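Local coordinates for protein cellulase (Rhodothermus marinus, PDB 3B7M) that probably hydrolyses internal beta-1,4-glucosidic bonds of cellulose as a thermostable family 12 endoglucanase, here engineered in its active surface, at residues L119-N122 with G123-P127. Sequence-based numbering, arbitrary orientation.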
loop_
_atom_site.group_PDB
_atom_site.type_symbol
_atom_site.label_atom_id
_atom_site.label_comp_id
_atom_site.label_asym_id
_atom_site.label_seq_id
_atom_site.Cartn_x
_atom_site.Cartn_y
_atom_site.Cartn_z
ATOM N N LEU A 119 -6.830 3.089 4.883
ATOM C CA LEU A 119 -7.617 4.314 4.909
ATOM C C LEU A 119 -9.118 4.040 4.825
ATOM O O LEU A 119 -9.935 4.838 5.311
ATOM C CB LEU A 119 -7.187 5.234 3.757
ATOM C CG LEU A 119 -5.724 5.706 3.795
ATOM C CD1 LEU A 119 -5.454 6.636 2.624
ATOM C CD2 LEU A 119 -5.418 6.414 5.113
ATOM N N ASN A 120 -9.471 2.926 4.188
ATOM C CA ASN A 120 -10.865 2.576 3.945
ATOM C C ASN A 120 -10.966 1.098 3.623
ATOM O O ASN A 120 -9.959 0.453 3.308
ATOM C CB ASN A 120 -11.433 3.418 2.783
ATOM C CG ASN A 120 -12.914 3.793 2.967
ATOM O OD1 ASN A 120 -13.336 4.892 2.604
ATOM N ND2 ASN A 120 -13.688 2.894 3.523
ATOM N N LYS A 121 -12.185 0.570 3.710
ATOM C CA LYS A 121 -12.499 -0.804 3.325
ATOM C C LYS A 121 -14.007 -1.000 3.186
ATOM O O LYS A 121 -14.800 -0.149 3.584
ATOM C CB LYS A 121 -11.957 -1.810 4.355
ATOM C CG LYS A 121 -12.571 -1.688 5.766
ATOM C CD LYS A 121 -11.843 -2.579 6.757
ATOM C CE LYS A 121 -12.654 -2.761 8.036
ATOM N NZ LYS A 121 -12.076 -3.833 8.900
ATOM N N ASN A 122 -14.384 -2.146 2.632
ATOM C CA ASN A 122 -15.768 -2.591 2.609
ATOM C C ASN A 122 -15.830 -4.103 2.832
ATOM O O ASN A 122 -14.952 -4.855 2.372
ATOM C CB ASN A 122 -16.433 -2.225 1.282
ATOM C CG ASN A 122 -17.940 -2.389 1.320
ATOM O OD1 ASN A 122 -18.497 -3.321 0.731
ATOM N ND2 ASN A 122 -18.606 -1.496 2.030
ATOM N N GLY A 123 -16.880 -4.550 3.521
ATOM C CA GLY A 123 -17.024 -5.959 3.848
ATOM C C GLY A 123 -16.207 -6.311 5.066
ATOM O O GLY A 123 -15.655 -5.441 5.745
ATOM N N ASP A 124 -16.093 -7.603 5.326
ATOM C CA ASP A 124 -15.594 -8.082 6.607
ATOM C C ASP A 124 -14.059 -8.190 6.707
ATOM O O ASP A 124 -13.546 -8.921 7.560
ATOM C CB ASP A 124 -16.218 -9.454 6.870
ATOM C CG ASP A 124 -15.942 -10.449 5.733
ATOM O OD1 ASP A 124 -14.956 -10.244 4.982
ATOM O OD2 ASP A 124 -16.707 -11.433 5.586
ATOM N N VAL A 125 -13.324 -7.476 5.862
ATOM C CA VAL A 125 -11.872 -7.719 5.751
ATOM C C VAL A 125 -11.055 -7.153 6.901
ATOM O O VAL A 125 -11.259 -6.013 7.320
ATOM C CB VAL A 125 -11.294 -7.276 4.379
ATOM C CG1 VAL A 125 -11.956 -8.072 3.258
ATOM C CG2 VAL A 125 -11.489 -5.798 4.154
ATOM N N MET A 126 -10.129 -7.965 7.407
ATOM C CA MET A 126 -9.237 -7.546 8.490
ATOM C C MET A 126 -7.751 -7.753 8.164
ATOM O O MET A 126 -7.412 -8.540 7.273
ATOM C CB MET A 126 -9.600 -8.253 9.804
ATOM C CG MET A 126 -11.000 -7.950 10.312
ATOM S SD MET A 126 -11.255 -8.682 11.940
ATOM C CE MET A 126 -12.965 -9.225 11.764
ATOM N N PRO A 127 -6.859 -7.041 8.883
ATOM C CA PRO A 127 -5.432 -7.178 8.625
ATOM C C PRO A 127 -4.883 -8.557 8.982
ATOM O O PRO A 127 -5.540 -9.357 9.660
ATOM C CB PRO A 127 -4.800 -6.110 9.533
ATOM C CG PRO A 127 -5.924 -5.200 9.921
ATOM C CD PRO A 127 -7.127 -6.058 9.948
#
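The flat group that matters between Lys121 and Val125 is a peptide, the carbonyl of Val125, and it is met at its oxygen end, not over a face: Lys121 NZ donates a hydrogen bond to Val125 O at 2.8 Å. The C=O...NZ angle of 163° puts the ammonium almost straight out beyond the oxygen. Closer to the backbone than that bond, the aliphatic part of the lysine runs alongside the valine, the two side chains passing in opposite senses, with Lys121 CB 4.0 Å from Val125 CG2. Further out, Lys121 CD lies 3.5 Å from Val125 O, so the methylenes approach the same oxygen that NZ binds. The torsions account for the reach: CG stands between the backbone N and carbonyl carbon (chi1 63°), and from there the chain is extended out to NZ. The same valine methyl, CG2, also lies 4.0 Å from Asn122 O, so it is packed against both backbone and side chain of the strand end. The turn itself passes through Gly123, whose phi of 82° is positive; a beta carbon there would come 2.6 Å from Asn122 O, a clash. Cut back to an alanine, position 121 would keep only CB against the valine methyl and is likely to leave Val125 O without its ammonium donor. The lysine thus ties the end of strand 112-122, in one of the two sheets of the family 12 beta-jelly roll, to the loop leading to strand 130-137. Strand 91-101 runs antiparallel beside strand 112-122: Lys121 touches Asn93, Asn122 pairs through its backbone with Trp92, and Asp124 forms a salt bridge with Arg91.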